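Local coordinates for protein integrase (Enterobacteria phage lambda, PDB 1AE9) that integrates phage DNA into the host genome by site-specific recombination, here as the catalytic domain of a tyrosine recombinase that, with excisionase, also excises the prophage, at residues L23-E28 with D84-I89; V31-R36 with I77-T82; L70-L75 with R140-Q145. One frame throughout, in Å; residues are numbered along the deposited sequence.

Contact 1: residues L23-E28 with D84-I89; sequences LRLAME and DKCKEI
Leu25 and Lys85 carry this meeting of two helices, Leu25 through CB and its methyls, Lys85 through both ends of its chain. Leu25 CD2 lies 3.6 Å from Lys85 CB and equally near Lys85 CE, so the lysine chain, bent at chi2 (141°) and chi3 (63°), curls round that methyl. The bend also sends the ammonium group back to Glu28. There Lys85 NZ reaches Glu28 OE1 at 3.0 Å, on the syn lone pair, with a weak second bond to Glu28 OE2: a salt bridge in which the two side chains cross at about a right angle. Nearer the helix backbones, Cys86 SG packs 4.0 Å from Leu25 CB, and Leu25 CD1 approaches Ile89 CB more loosely.

What positions the buried carboxylate is a second shell. Thr82 shares Glu28 OE1, and the hydroxyl of Tyr13 is bonded to Glu28 OE2, so each oxygen has partners besides the lysine. The segment axes run nearly antiparallel, 154° apart, and come within 10.3 Å of each other. Helix 21-33 is thereby joined to helix 79-90, while Met27 leans on helices 6-15 and 106-120 and Cys86 also meets Trp45, Ile95 and Ile96.

Contact 2: residues V31-R36 with I77-T82; sequences VVTGQR and ISMKET
The C-terminal end of helix 21-33, leading towards the predicted active-site residue Arg36, packs here on the passage from strand 77-78 into helix 79-90. Val32 is the centre of the contact. Its CB sits 3.7 Å from Ile77 CG2, while its two methyls straddle the start of the Met79 side chain, Val32 CG2 and Val32 CG1 both lying 3.9 Å from Met79 CB. Met79 then runs out extended, CG anti to its backbone N (chi1 -171°), and crosses Thr33 at about a right angle, bringing its CE to 3.9 Å from Thr33 CG2. On the strand side, Ile77 CD1 reaches Val31 CB at 4.1 Å. These side chains are buried, and the contact is apolar throughout.

Local bonds shape both segments. Ser78 is the N-cap of helix 79-90, its OG accepting a weak bond from Glu81 N. Helix 21-33 ends with Thr33, and Gly34, with positive phi (66°), turns the chain out of it. Gln35 NE2 donates to Thr33 O at 2.9 Å, from above the carbonyl plane, and also to Leu154 O. Gln57 accepts from Arg36 NH1, while Gly34 O receives Arg135 NH1. Arg36, at the N-cap of helix 37-42, and Arg135 are predicted active-site residues, consistent with the two arginines of the Arg-His-Arg set of tyrosine recombinases; this packing lies behind the turn that carries the first.

Contact 3: residues L70-L75 with R140-Q145; sequences LHIDAL and RLYEKQ
The Tyr142 ring has a methyl over one face: Ile72 CD1 stands 3.5 Å from the ring centroid and 15° off the normal, a CH-pi contact. This packing joins the short two-stranded sheet of the tyrosine recombinase catalytic domain to the end of helix 133-145. Phe150 meets the ring edge-to-face, and Leu70 CB lies 3.7 Å from Tyr142 OH, whose hydrogen-bond partner is Val32 O. A second flat pair is the carboxylate of Asp73 and the amide of Gln145, stacked with their planes 18° apart.

Apolar contacts continue beside the ring. Leu141 CD1 packs 3.8 Å from Ile72 CG2 and also touches Leu75 CD1, while Leu141 CD2 meets Ala74 CB. Ile72 thus lies against both Leu141 and Tyr142, and it also touches Val31 and Val32 of helix 21-33 and Ile77.

Gln145, extended with CG anti to its backbone N, grips the backbone with both ends of its amide. Gln145 NE2 donates to His71 O at 2.9 Å; the oxygen lies close to the amide plane, but the N-H comes from above the His71 carbonyl plane. Asp73 N donates to Gln145 OE1 at 2.8 Å, and the same oxygen accepts from a water that receives Ala74 N, at 2.8 Å from the water oxygen.

Three contacts form one continuous path through the catalytic domain. Contacts 1 and 2 share helices 21-33 and 79-90, and the joining bond is probably that between Glu28 OE1 and Thr82 OG1, 2.9 Å apart. Contacts 2 and 3 are tied through the two-stranded sheet, where Ile77 O is 2.7 Å from Ile72 N, and through Val32 O, 2.8 Å from Tyr142 OH. Contacts 1 and 3, with centres about 19 Å apart, do not touch. Contact 2 holds Arg36, a predicted active-site residue; the side chains of Thr33 and Tyr142 are about 8 and 9 Å from that of Arg135, another predicted active-site residue, whereas contact 1 is remote from the annotated sites.

Contact 1: residues L23-E28 with D84-I89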
loop_
_atom_site.group_PDB
_atom_site.type_symbol
_atom_site.label_atom_id
_atom_site.label_comp_id
_atom_site.label_asym_id
_atom_site.label_seq_id
_atom_site.Cartn_x
_atom_site.Cartn_y
_atom_site.Cartn_z
ATOM N N LEU A 23 -1.831 -7.647 -16.665
ATOM C CA LEU A 23 -1.126 -6.395 -16.936
ATOM C C LEU A 23 -1.517 -5.754 -18.265
ATOM O O LEU A 23 -1.911 -4.587 -18.292
ATOM C CB LEU A 23 0.404 -6.565 -16.845
ATOM C CG LEU A 23 1.206 -5.257 -17.012
ATOM C CD1 LEU A 23 0.726 -4.184 -16.020
ATOM C CD2 LEU A 23 2.683 -5.513 -16.835
ATOM N N ARG A 24 -1.416 -6.503 -19.360
ATOM C CA ARG A 24 -1.777 -5.978 -20.675
ATOM C C ARG A 24 -3.230 -5.514 -20.711
ATOM O O ARG A 24 -3.544 -4.476 -21.307
ATOM C CB ARG A 24 -1.533 -7.027 -21.765
ATOM C CG ARG A 24 -0.065 -7.185 -22.134
ATOM C CD ARG A 24 0.129 -8.200 -23.245
ATOM N NE ARG A 24 1.493 -8.178 -23.774
ATOM C CZ ARG A 24 2.094 -9.208 -24.370
ATOM N NH1 ARG A 24 1.463 -10.364 -24.521
ATOM N NH2 ARG A 24 3.331 -9.079 -24.829
ATOM N N LEU A 25 -4.114 -6.269 -20.062
ATOM C CA LEU A 25 -5.532 -5.931 -20.029
ATOM C C LEU A 25 -5.784 -4.659 -19.220
ATOM O O LEU A 25 -6.595 -3.818 -19.614
ATOM C CB LEU A 25 -6.342 -7.113 -19.491
ATOM C CG LEU A 25 -6.274 -8.340 -20.413
ATOM C CD1 LEU A 25 -6.842 -9.574 -19.717
ATOM C CD2 LEU A 25 -7.021 -8.057 -21.714
ATOM N N ALA A 26 -5.072 -4.500 -18.106
ATOM C CA ALA A 26 -5.223 -3.298 -17.294
ATOM C C ALA A 26 -4.712 -2.089 -18.092
ATOM O O ALA A 26 -5.303 -1.005 -18.027
ATOM C CB ALA A 26 -4.462 -3.435 -15.989
ATOM N N MET A 27 -3.632 -2.285 -18.856
ATOM C CA MET A 27 -3.059 -1.214 -19.688
ATOM C C MET A 27 -4.076 -0.759 -20.735
ATOM O O MET A 27 -4.320 0.444 -20.904
ATOM C CB MET A 27 -1.768 -1.671 -20.384
ATOM C CG MET A 27 -0.541 -1.703 -19.473
ATOM S SD MET A 27 0.919 -2.440 -20.229
ATOM C CE MET A 27 1.271 -1.184 -21.515
ATOM N N GLU A 28 -4.691 -1.722 -21.414
ATOM C CA GLU A 28 -5.686 -1.407 -22.430
ATOM C C GLU A 28 -6.884 -0.683 -21.824
ATOM O O GLU A 28 -7.342 0.333 -22.356
ATOM C CB GLU A 28 -6.152 -2.677 -23.126
ATOM C CG GLU A 28 -5.106 -3.298 -24.019
ATOM C CD GLU A 28 -5.578 -4.579 -24.679
ATOM O OE1 GLU A 28 -6.652 -5.099 -24.308
ATOM O OE2 GLU A 28 -4.861 -5.081 -25.568
ATOM N N ASP A 84 -14.148 -8.321 -23.064
ATOM C CA ASP A 84 -14.382 -9.740 -23.353
ATOM C C ASP A 84 -13.188 -10.551 -22.869
ATOM O O ASP A 84 -13.351 -11.597 -22.228
ATOM C CB ASP A 84 -14.592 -9.978 -24.851
ATOM C CG ASP A 84 -15.974 -9.568 -25.325
ATOM O OD1 ASP A 84 -16.796 -9.112 -24.498
ATOM O OD2 ASP A 84 -16.238 -9.700 -26.536
ATOM N N LYS A 85 -11.989 -10.052 -23.158
ATOM C CA LYS A 85 -10.763 -10.719 -22.736
ATOM C C LYS A 85 -10.658 -10.761 -21.207
ATOM O O LYS A 85 -10.262 -11.776 -20.640
ATOM C CB LYS A 85 -9.539 -10.026 -23.354
ATOM C CG LYS A 85 -9.364 -10.311 -24.851
ATOM C CD LYS A 85 -8.895 -9.085 -25.655
ATOM C CE LYS A 85 -7.524 -8.570 -25.234
ATOM N NZ LYS A 85 -7.081 -7.426 -26.089
ATOM N N CYS A 86 -11.029 -9.671 -20.540
ATOM C CA CYS A 86 -10.979 -9.622 -19.078
ATOM C C CYS A 86 -11.907 -10.693 -18.512
ATOM O O CYS A 86 -11.550 -11.412 -17.572
ATOM C CB CYS A 86 -11.408 -8.242 -18.557
ATOM S SG CYS A 86 -10.241 -6.872 -18.822
ATOM N N LYS A 87 -13.084 -10.822 -19.119
ATOM C CA LYS A 87 -14.080 -11.797 -18.689
ATOM C C LYS A 87 -13.606 -13.232 -18.906
ATOM O O LYS A 87 -13.638 -14.057 -17.993
ATOM C CB LYS A 87 -15.388 -11.568 -19.452
ATOM C CG LYS A 87 -16.596 -12.319 -18.899
ATOM C CD LYS A 87 -17.011 -11.741 -17.559
ATOM C CE LYS A 87 -18.308 -12.332 -17.055
ATOM N NZ LYS A 87 -18.659 -11.793 -15.710
ATOM N N GLU A 88 -13.126 -13.509 -20.112
ATOM C CA GLU A 88 -12.667 -14.846 -20.484
ATOM C C GLU A 88 -11.357 -15.293 -19.826
ATOM O O GLU A 88 -11.234 -16.442 -19.393
ATOM C CB GLU A 88 -12.528 -14.934 -22.013
ATOM C CG GLU A 88 -13.803 -14.546 -22.793
ATOM C CD GLU A 88 -13.594 -14.420 -24.311
ATOM O OE1 GLU A 88 -12.427 -14.317 -24.770
ATOM O OE2 GLU A 88 -14.610 -14.416 -25.043
ATOM N N ILE A 89 -10.400 -14.374 -19.724
ATOM C CA ILE A 89 -9.077 -14.671 -19.171
ATOM C C ILE A 89 -8.898 -14.479 -17.668
ATOM O O ILE A 89 -8.189 -15.250 -17.027
ATOM C CB ILE A 89 -7.980 -13.840 -19.892
ATOM C CG1 ILE A 89 -8.120 -13.985 -21.412
ATOM C CG2 ILE A 89 -6.588 -14.270 -19.425
ATOM C CD1 ILE A 89 -8.105 -15.425 -21.896
#

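Contact 2: residues V31-R36 with I77-T82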
loop_
_atom_site.group_PDB
_atom_site.type_symbol
_atom_site.label_atom_id
_atom_site.label_comp_id
_atom_site.label_asym_id
_atom_site.label_seq_id
_atom_site.Cartn_x
_atom_site.Cartn_y
_atom_site.Cartn_z
ATOM N N VAL A 31 -6.146 3.026 -20.988
ATOM C CA VAL A 31 -6.118 3.919 -22.147
ATOM C C VAL A 31 -7.493 4.129 -22.783
ATOM O O VAL A 31 -7.849 5.249 -23.120
ATOM C CB VAL A 31 -5.085 3.447 -23.227
ATOM C CG1 VAL A 31 -5.134 4.358 -24.464
ATOM C CG2 VAL A 31 -3.667 3.459 -22.641
ATOM N N VAL A 32 -8.284 3.072 -22.912
ATOM C CA VAL A 32 -9.595 3.216 -23.530
ATOM C C VAL A 32 -10.675 3.854 -22.633
ATOM O O VAL A 32 -11.642 4.423 -23.143
ATOM C CB VAL A 32 -10.075 1.876 -24.170
ATOM C CG1 VAL A 32 -10.620 0.922 -23.124
ATOM C CG2 VAL A 32 -11.102 2.143 -25.256
ATOM N N THR A 33 -10.531 3.762 -21.309
ATOM C CA THR A 33 -11.521 4.373 -20.414
ATOM C C THR A 33 -11.015 5.684 -19.812
ATOM O O THR A 33 -11.807 6.489 -19.320
ATOM C CB THR A 33 -11.951 3.448 -19.232
ATOM O OG1 THR A 33 -10.869 3.315 -18.299
ATOM C CG2 THR A 33 -12.382 2.071 -19.724
ATOM N N GLY A 34 -9.696 5.877 -19.819
ATOM C CA GLY A 34 -9.105 7.081 -19.255
ATOM C C GLY A 34 -9.261 7.241 -17.743
ATOM O O GLY A 34 -8.984 8.321 -17.201
ATOM N N GLN A 35 -9.662 6.174 -17.046
ATOM C CA GLN A 35 -9.866 6.243 -15.599
ATOM C C GLN A 35 -8.607 6.033 -14.756
ATOM O O GLN A 35 -7.679 5.328 -15.164
ATOM C CB GLN A 35 -10.968 5.265 -15.175
ATOM C CG GLN A 35 -12.329 5.538 -15.840
ATOM C CD GLN A 35 -12.739 7.006 -15.757
ATOM O OE1 GLN A 35 -12.914 7.563 -14.665
ATOM N NE2 GLN A 35 -12.865 7.648 -16.909
ATOM N N ARG A 36 -8.562 6.686 -13.595
ATOM C CA ARG A 36 -7.429 6.568 -12.683
ATOM C C ARG A 36 -7.303 5.102 -12.280
ATOM O O ARG A 36 -8.313 4.394 -12.206
ATOM C CB ARG A 36 -7.656 7.418 -11.439
ATOM C CG ARG A 36 -7.736 8.920 -11.700
ATOM C CD ARG A 36 -7.837 9.669 -10.383
ATOM N NE ARG A 36 -7.964 11.117 -10.538
ATOM C CZ ARG A 36 -9.092 11.746 -10.856
ATOM N NH1 ARG A 36 -10.216 11.066 -11.070
ATOM N NH2 ARG A 36 -9.107 13.070 -10.923
ATOM N N ILE A 77 -7.223 -0.391 -29.830
ATOM C CA ILE A 77 -7.831 -0.886 -28.599
ATOM C C ILE A 77 -9.344 -0.756 -28.660
ATOM O O ILE A 77 -9.874 0.334 -28.871
ATOM C CB ILE A 77 -7.318 -0.128 -27.357
ATOM C CG1 ILE A 77 -5.816 -0.355 -27.184
ATOM C CG2 ILE A 77 -8.057 -0.608 -26.112
ATOM C CD1 ILE A 77 -5.171 0.547 -26.148
ATOM N N SER A 78 -10.034 -1.880 -28.524
ATOM C CA SER A 78 -11.484 -1.877 -28.528
ATOM C C SER A 78 -11.919 -2.174 -27.106
ATOM O O SER A 78 -11.531 -3.196 -26.545
ATOM C CB SER A 78 -12.013 -2.959 -29.463
ATOM O OG SER A 78 -13.411 -3.154 -29.284
ATOM N N MET A 79 -12.725 -1.291 -26.524
ATOM C CA MET A 79 -13.186 -1.494 -25.158
ATOM C C MET A 79 -13.955 -2.803 -25.005
ATOM O O MET A 79 -13.718 -3.542 -24.051
ATOM C CB MET A 79 -14.029 -0.305 -24.672
ATOM C CG MET A 79 -14.365 -0.346 -23.168
ATOM S SD MET A 79 -15.009 1.213 -22.551
ATOM C CE MET A 79 -15.805 0.694 -21.047
ATOM N N LYS A 80 -14.837 -3.115 -25.957
ATOM C CA LYS A 80 -15.625 -4.346 -25.894
ATOM C C LYS A 80 -14.729 -5.576 -25.942
ATOM O O LYS A 80 -14.903 -6.504 -25.151
ATOM C CB LYS A 80 -16.652 -4.391 -27.033
ATOM N N GLU A 81 -13.754 -5.567 -26.852
ATOM C CA GLU A 81 -12.810 -6.680 -27.014
ATOM C C GLU A 81 -11.999 -6.889 -25.739
ATOM O O GLU A 81 -11.775 -8.025 -25.320
ATOM C CB GLU A 81 -11.838 -6.393 -28.157
ATOM C CG GLU A 81 -12.498 -6.103 -29.480
ATOM C CD GLU A 81 -12.740 -7.342 -30.294
ATOM O OE1 GLU A 81 -11.788 -7.786 -30.976
ATOM O OE2 GLU A 81 -13.876 -7.868 -30.256
ATOM N N THR A 82 -11.521 -5.787 -25.160
ATOM C CA THR A 82 -10.739 -5.824 -23.927
ATOM C C THR A 82 -11.586 -6.395 -22.790
ATOM O O THR A 82 -11.136 -7.285 -22.065
ATOM C CB THR A 82 -10.221 -4.423 -23.554
ATOM O OG1 THR A 82 -9.306 -3.976 -24.567
ATOM C CG2 THR A 82 -9.505 -4.448 -22.214
#

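Contact 3: residues L70-L75 with R140-Q145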
loop_
_atom_site.group_PDB
_atom_site.type_symbol
_atom_site.label_atom_id
_atom_site.label_comp_id
_atom_site.label_asym_id
_atom_site.label_seq_id
_atom_site.Cartn_x
_atom_site.Cartn_y
_atom_site.Cartn_z
ATOM N N LEU A 70 -16.609 2.379 -27.163
ATOM C CA LEU A 70 -15.405 3.178 -27.382
ATOM C C LEU A 70 -14.242 2.380 -27.960
ATOM O O LEU A 70 -14.121 1.170 -27.729
ATOM C CB LEU A 70 -14.965 3.871 -26.090
ATOM C CG LEU A 70 -15.697 5.153 -25.692
ATOM C CD1 LEU A 70 -15.127 5.678 -24.380
ATOM C CD2 LEU A 70 -15.548 6.205 -26.790
ATOM N N HIS A 71 -13.402 3.069 -28.728
ATOM C CA HIS A 71 -12.226 2.478 -29.366
ATOM C C HIS A 71 -11.125 3.519 -29.298
ATOM O O HIS A 71 -11.402 4.721 -29.335
ATOM C CB HIS A 71 -12.459 2.229 -30.872
ATOM C CG HIS A 71 -13.241 0.991 -31.203
ATOM N ND1 HIS A 71 -14.621 0.946 -31.187
ATOM C CD2 HIS A 71 -12.833 -0.224 -31.648
ATOM C CE1 HIS A 71 -15.030 -0.239 -31.608
ATOM N NE2 HIS A 71 -13.965 -0.967 -31.895
ATOM N N ILE A 72 -9.885 3.060 -29.188
ATOM C CA ILE A 72 -8.721 3.944 -29.222
ATOM C C ILE A 72 -8.070 3.521 -30.536
ATOM O O ILE A 72 -7.358 2.514 -30.607
ATOM C CB ILE A 72 -7.750 3.730 -28.038
ATOM C CG1 ILE A 72 -8.234 4.532 -26.831
ATOM C CG2 ILE A 72 -6.329 4.183 -28.417
ATOM C CD1 ILE A 72 -7.978 6.034 -26.944
ATOM N N ASP A 73 -8.386 4.263 -31.588
ATOM C CA ASP A 73 -7.884 3.976 -32.922
ATOM C C ASP A 73 -6.373 3.894 -33.070
ATOM O O ASP A 73 -5.866 2.927 -33.639
ATOM C CB ASP A 73 -8.464 4.979 -33.914
ATOM C CG ASP A 73 -9.975 4.904 -33.994
ATOM O OD1 ASP A 73 -10.543 3.807 -33.779
ATOM O OD2 ASP A 73 -10.594 5.951 -34.266
ATOM N N ALA A 74 -5.654 4.855 -32.501
ATOM C CA ALA A 74 -4.195 4.895 -32.602
ATOM C C ALA A 74 -3.460 3.623 -32.174
ATOM O O ALA A 74 -2.375 3.324 -32.685
ATOM C CB ALA A 74 -3.651 6.100 -31.840
ATOM N N LEU A 75 -4.055 2.866 -31.258
ATOM C CA LEU A 75 -3.435 1.647 -30.756
ATOM C C LEU A 75 -4.240 0.390 -31.044
ATOM O O LEU A 75 -3.823 -0.713 -30.687
ATOM C CB LEU A 75 -3.182 1.775 -29.252
ATOM C CG LEU A 75 -2.152 2.833 -28.855
ATOM C CD1 LEU A 75 -2.191 3.058 -27.357
ATOM C CD2 LEU A 75 -0.767 2.392 -29.302
ATOM N N ARG A 140 -4.735 12.652 -24.523
ATOM C CA ARG A 140 -4.123 13.152 -25.762
ATOM C C ARG A 140 -4.611 12.397 -26.994
ATOM O O ARG A 140 -4.873 13.001 -28.038
ATOM C CB ARG A 140 -2.593 13.108 -25.689
ATOM C CG ARG A 140 -1.995 14.005 -24.609
ATOM C CD ARG A 140 -0.472 14.100 -24.709
ATOM N NE ARG A 140 0.189 12.793 -24.690
ATOM C CZ ARG A 140 0.652 12.188 -23.594
ATOM N NH1 ARG A 140 0.535 12.761 -22.402
ATOM N NH2 ARG A 140 1.238 11.005 -23.693
ATOM N N LEU A 141 -4.756 11.082 -26.878
ATOM C CA LEU A 141 -5.237 10.285 -27.994
ATOM C C LEU A 141 -6.701 10.595 -28.308
ATOM O O LEU A 141 -7.077 10.681 -29.480
ATOM C CB LEU A 141 -5.067 8.789 -27.715
ATOM C CG LEU A 141 -3.633 8.255 -27.588
ATOM C CD1 LEU A 141 -3.663 6.738 -27.385
ATOM C CD2 LEU A 141 -2.830 8.596 -28.842
ATOM N N TYR A 142 -7.527 10.738 -27.269
ATOM C CA TYR A 142 -8.953 11.046 -27.434
ATOM C C TYR A 142 -9.190 12.471 -27.919
ATOM O O TYR A 142 -10.152 12.732 -28.640
ATOM C CB TYR A 142 -9.731 10.789 -26.134
ATOM C CG TYR A 142 -10.246 9.368 -26.021
ATOM C CD1 TYR A 142 -10.866 8.750 -27.105
ATOM C CD2 TYR A 142 -10.108 8.638 -24.837
ATOM C CE1 TYR A 142 -11.339 7.445 -27.019
ATOM C CE2 TYR A 142 -10.575 7.332 -24.744
ATOM C CZ TYR A 142 -11.191 6.745 -25.839
ATOM O OH TYR A 142 -11.685 5.467 -25.764
ATOM N N GLU A 143 -8.310 13.383 -27.519
ATOM C CA GLU A 143 -8.388 14.778 -27.930
ATOM C C GLU A 143 -8.224 14.869 -29.450
ATOM O O GLU A 143 -8.859 15.693 -30.104
ATOM C CB GLU A 143 -7.294 15.585 -27.236
ATOM N N LYS A 144 -7.363 14.020 -30.002
ATOM C CA LYS A 144 -7.117 14.000 -31.437
ATOM C C LYS A 144 -8.218 13.245 -32.175
ATOM O O LYS A 144 -8.803 13.757 -33.127
ATOM C CB LYS A 144 -5.747 13.375 -31.731
ATOM N N GLN A 145 -8.518 12.040 -31.705
ATOM C CA GLN A 145 -9.534 11.183 -32.314
ATOM C C GLN A 145 -10.962 11.730 -32.276
ATOM O O GLN A 145 -11.723 11.558 -33.231
ATOM C CB GLN A 145 -9.504 9.798 -31.656
ATOM C CG GLN A 145 -10.512 8.807 -32.212
ATOM C CD GLN A 145 -10.463 7.475 -31.509
ATOM O OE1 GLN A 145 -9.393 6.896 -31.326
ATOM N NE2 GLN A 145 -11.617 6.972 -31.120
HETATM O O HOH W 1 -6.735 6.964 -30.988
#